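Local coordinates for protein O-methyltransferase (PDB 3TR6) that is probably an S-adenosylmethionine-dependent O-methyltransferase, moving a methyl group from that cofactor to an oxygen of an acceptor that is not established, at residues Gln187-Asn190 with Asn191-Arg195; Tyr108-Ala112 with Gly113-Lys117. All coordinates share one frame; numbering follows the deposited sequence.

How the interactions relate
Along the chain, interaction 2 comes first, and interaction 1 opens only after it has closed; the two are in series, neither nested nor crossed. Interaction 2 closes the turn in which helix 99-111 ends and the chain heads for strand 118-122, an outermost strand of this chain's seven-stranded sheet. Strand 168-173 has been passed when interaction 1 forms the N-terminal end of helix 189-203, which leads to strand 207-212, the outermost strand on the other side. Interactions 1 and 2 lie on opposite sides of the chain's centre; the centres of interactions 1 and 2 are 37 Å apart and their nearest atoms about 24 Å apart. Each is local: one terminates a helix and the other starts one.

Interaction 1. Residues Gln187-Asn190 with Asn191-Arg195; sequences QSEN and NQLIR
Gln187 and Gln192 meet through their amides, which cross at a slant with planes 33° apart. Gln187 OE1 lies 3.5 Å from Gln192 CG, and Gln187 NE2 comes within 3.3 Å of Gln192 OE1, but the angle there is too poor for a hydrogen bond; Gln187 NE2 instead donates to Glu184 O. The bend of Gln187 at chi2 (-59°) brings its amide back toward Gln192, whose own chain is also bent there.

Ser188 sits at the N-cap. Its carbonyl oxygen takes the N-H of Gln192 at 3.1 Å between Gln192 N and Ser188 O, and more weakly that of Asn191. Its OG, placed between backbone N and carbonyl carbon, faces Asn191 CB and is hydrogen-bonded to Asn186 OD1. This is the N-terminal end of helix 189-203, the helix that leads to strand 207-212, an outermost strand of this chain's Rossmann-like methyltransferase sheet. The regular series follows: Leu193 N to Glu189 O at 3.2 Å, then Ile194 N to Asn190 O.

Ile194 CG1 packs against that same Asn190 O at 3.4 Å. Leu193 CD1 lies near both Glu189 OE2 and Asn190 OD1, 4.2 Å from each, a loose contact. The Asn191 side chain leaves this turn for the preceding loop, where it touches Arg177 and ND2 bonds weakly to Gln180 O.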
# COMPACT_ATOMS: atom_id res chain seq x y z
N GLN A 187 -10.62 4.67 -26.64
CA GLN A 187 -9.92 4.27 -27.86
C GLN A 187 -8.70 5.10 -28.27
O GLN A 187 -8.03 4.77 -29.24
CB GLN A 187 -10.90 4.16 -29.03
CG GLN A 187 -11.78 2.93 -28.96
CD GLN A 187 -10.96 1.65 -28.95
OE1 GLN A 187 -9.88 1.59 -29.54
NE2 GLN A 187 -11.47 0.62 -28.27
N SER A 188 -8.41 6.17 -27.54
CA SER A 188 -7.18 6.92 -27.80
C SER A 188 -5.98 5.97 -27.69
O SER A 188 -6.00 5.03 -26.91
CB SER A 188 -7.04 8.11 -26.85
OG SER A 188 -7.06 7.70 -25.49
N GLU A 189 -4.96 6.23 -28.50
CA GLU A 189 -3.78 5.35 -28.56
C GLU A 189 -3.28 4.95 -27.17
O GLU A 189 -3.13 3.76 -26.87
CB GLU A 189 -2.66 6.01 -29.36
CG GLU A 189 -1.27 5.42 -29.13
CD GLU A 189 -1.12 4.01 -29.68
OE1 GLU A 189 -2.14 3.38 -30.01
OE2 GLU A 189 0.04 3.54 -29.80
N ASN A 190 -3.03 5.95 -26.33
CA ASN A 190 -2.48 5.70 -25.00
C ASN A 190 -3.44 4.95 -24.07
O ASN A 190 -3.00 4.18 -23.22
CB ASN A 190 -2.02 7.01 -24.35
CG ASN A 190 -0.51 7.15 -24.34
OD1 ASN A 190 0.20 6.34 -24.94
ND2 ASN A 190 -0.02 8.18 -23.67
N ASN A 191 -4.73 5.17 -24.24
CA ASN A 191 -5.71 4.50 -23.40
C ASN A 191 -5.76 3.00 -23.68
O ASN A 191 -5.87 2.19 -22.76
CB ASN A 191 -7.10 5.12 -23.58
CG ASN A 191 -8.04 4.75 -22.45
OD1 ASN A 191 -7.92 5.27 -21.34
ND2 ASN A 191 -8.99 3.87 -22.73
N GLN A 192 -5.65 2.63 -24.95
CA GLN A 192 -5.64 1.22 -25.33
C GLN A 192 -4.36 0.52 -24.86
O GLN A 192 -4.38 -0.67 -24.53
CB GLN A 192 -5.81 1.06 -26.84
CG GLN A 192 -7.25 1.24 -27.32
CD GLN A 192 -8.17 0.12 -26.86
OE1 GLN A 192 -9.06 0.32 -26.03
NE2 GLN A 192 -7.96 -1.07 -27.41
N LEU A 193 -3.25 1.26 -24.82
CA LEU A 193 -1.99 0.71 -24.33
C LEU A 193 -2.05 0.37 -22.85
O LEU A 193 -1.52 -0.66 -22.42
CB LEU A 193 -0.83 1.68 -24.59
CG LEU A 193 -0.16 1.60 -25.96
CD1 LEU A 193 1.14 2.38 -25.94
CD2 LEU A 193 0.10 0.15 -26.34
N ILE A 194 -2.68 1.24 -22.07
CA ILE A 194 -2.78 1.05 -20.63
C ILE A 194 -3.81 -0.02 -20.27
O ILE A 194 -3.63 -0.76 -19.31
CB ILE A 194 -3.09 2.37 -19.90
CG1 ILE A 194 -1.94 3.35 -20.08
CG2 ILE A 194 -3.34 2.12 -18.42
CD1 ILE A 194 -0.57 2.74 -19.80
N ARG A 195 -4.89 -0.08 -21.04
CA ARG A 195 -5.87 -1.14 -20.85
C ARG A 195 -5.23 -2.49 -21.14
O ARG A 195 -5.44 -3.46 -20.41
CB ARG A 195 -7.10 -0.91 -21.73
CG ARG A 195 -8.06 0.14 -21.19
CD ARG A 195 -9.28 0.31 -22.09
NE ARG A 195 -9.88 -0.98 -22.44
CZ ARG A 195 -10.79 -1.60 -21.71
NH1 ARG A 195 -11.23 -1.06 -20.58
NH2 ARG A 195 -11.28 -2.77 -22.11

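Interaction 2. Residues Tyr108-Ala112 with Gly113-Lys117; sequences YWEKA and GLSDK
Leu114 folds back against the last turn of helix 99-111, and its CB, CG and CD1 each have a neighbour there. CB lies 3.4 Å from Trp109 O and 4.3 Å from Trp109 CB, the first being the carbonyl that also receives the Leu114 N-H. One bond further on, CG is still within 4.1 Å of Trp109 O. At the tip, CD1 reaches the methyl group of Ala112, with 4.2 Å between Leu114 CD1 and Ala112 CB. CG stands anti to the carbonyl carbon (chi1 -59°), a setting that keeps the branch beside the end of the helix.

Two backbone bonds fix this return. Leu114 N donates to Trp109 O at 2.8 Å, almost in line with the carbonyl, as the C=O...N angle of 177° shows. Gly113 N donates to Glu110 O at 2.9 Å, but from above the carbonyl plane.

The Trp109 indole meets the turn obliquely, its CD1 4.1 Å from Ser115 CA. The rest of this buried side chain has company elsewhere, touching Ile80 of helix 77-83 and Ile118 and Leu120 of strand 118-122. On the exposed side, Ser115 OG lies against the CB and CG of Glu110. Lys111 NZ forms a salt bridge with Glu32 of helix 28-40.

The positive phi of Gly113 (88°) and the two bonds reaching back define a Schellman motif, with the apolar contact of Leu114 and Trp109 as its usual companion; here it terminates the helix before strand 118-122, an outermost strand of this chain's sheet in a Rossmann-like fold.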
# COMPACT_ATOMS: atom_id res chain seq x y z
N TYR A 108 16.70 21.22 -5.79
CA TYR A 108 15.92 20.90 -4.60
C TYR A 108 16.46 19.71 -3.81
O TYR A 108 16.39 19.70 -2.58
CB TYR A 108 14.44 20.69 -4.95
CG TYR A 108 13.62 21.96 -4.89
CD1 TYR A 108 12.89 22.28 -3.75
CD2 TYR A 108 13.61 22.86 -5.95
CE1 TYR A 108 12.15 23.44 -3.68
CE2 TYR A 108 12.87 24.03 -5.89
CZ TYR A 108 12.14 24.31 -4.75
OH TYR A 108 11.41 25.47 -4.68
N TRP A 109 17.01 18.71 -4.50
CA TRP A 109 17.55 17.56 -3.79
C TRP A 109 18.94 17.82 -3.22
O TRP A 109 19.40 17.08 -2.34
CB TRP A 109 17.46 16.25 -4.60
CG TRP A 109 18.49 16.04 -5.67
CD1 TRP A 109 19.85 16.12 -5.54
CD2 TRP A 109 18.25 15.66 -7.03
NE1 TRP A 109 20.46 15.84 -6.73
CE2 TRP A 109 19.49 15.55 -7.67
CE3 TRP A 109 17.09 15.41 -7.77
CZ2 TRP A 109 19.62 15.20 -9.01
CZ3 TRP A 109 17.21 15.06 -9.11
CH2 TRP A 109 18.47 14.96 -9.71
N GLU A 110 19.60 18.87 -3.70
CA GLU A 110 20.79 19.37 -3.04
C GLU A 110 20.36 20.08 -1.77
O GLU A 110 20.89 19.83 -0.69
CB GLU A 110 21.55 20.35 -3.95
CG GLU A 110 22.17 19.71 -5.19
CD GLU A 110 22.75 20.74 -6.14
OE1 GLU A 110 22.81 21.93 -5.77
OE2 GLU A 110 23.15 20.36 -7.27
N LYS A 111 19.38 20.95 -1.91
CA LYS A 111 18.82 21.71 -0.80
C LYS A 111 18.26 20.79 0.28
O LYS A 111 18.10 21.18 1.44
CB LYS A 111 17.72 22.65 -1.31
CG LYS A 111 17.19 23.64 -0.28
CD LYS A 111 16.17 24.58 -0.91
CE LYS A 111 15.71 25.64 0.08
NZ LYS A 111 14.74 26.59 -0.54
N ALA A 112 17.96 19.55 -0.11
CA ALA A 112 17.41 18.56 0.81
C ALA A 112 18.50 17.73 1.48
O ALA A 112 18.24 17.02 2.45
CB ALA A 112 16.41 17.67 0.10
N GLY A 113 19.71 17.81 0.94
CA GLY A 113 20.85 17.07 1.47
C GLY A 113 20.99 15.68 0.88
O GLY A 113 21.50 14.78 1.54
N LEU A 114 20.55 15.51 -0.36
CA LEU A 114 20.51 14.19 -0.98
C LEU A 114 21.43 14.08 -2.20
O LEU A 114 21.29 13.16 -3.01
CB LEU A 114 19.08 13.82 -1.40
CG LEU A 114 18.01 13.79 -0.30
CD1 LEU A 114 16.63 13.60 -0.91
CD2 LEU A 114 18.30 12.70 0.72
N SER A 115 22.38 15.00 -2.32
CA SER A 115 23.26 15.02 -3.48
C SER A 115 24.11 13.75 -3.56
O SER A 115 24.53 13.34 -4.64
CB SER A 115 24.17 16.25 -3.46
OG SER A 115 23.42 17.44 -3.66
N ASP A 116 24.34 13.12 -2.41
CA ASP A 116 25.16 11.92 -2.36
C ASP A 116 24.34 10.65 -2.60
O ASP A 116 24.88 9.62 -2.98
CB ASP A 116 25.90 11.83 -1.02
CG ASP A 116 27.00 12.87 -0.89
OD1 ASP A 116 27.65 13.17 -1.92
OD2 ASP A 116 27.21 13.38 0.23
N LYS A 117 23.03 10.75 -2.40
CA LYS A 117 22.15 9.60 -2.56
C LYS A 117 21.45 9.55 -3.91
O LYS A 117 21.20 8.47 -4.44
CB LYS A 117 21.11 9.55 -1.44
CG LYS A 117 21.69 9.15 -0.09
CD LYS A 117 20.62 9.09 0.98
CE LYS A 117 21.21 8.66 2.31
NZ LYS A 117 20.18 8.63 3.37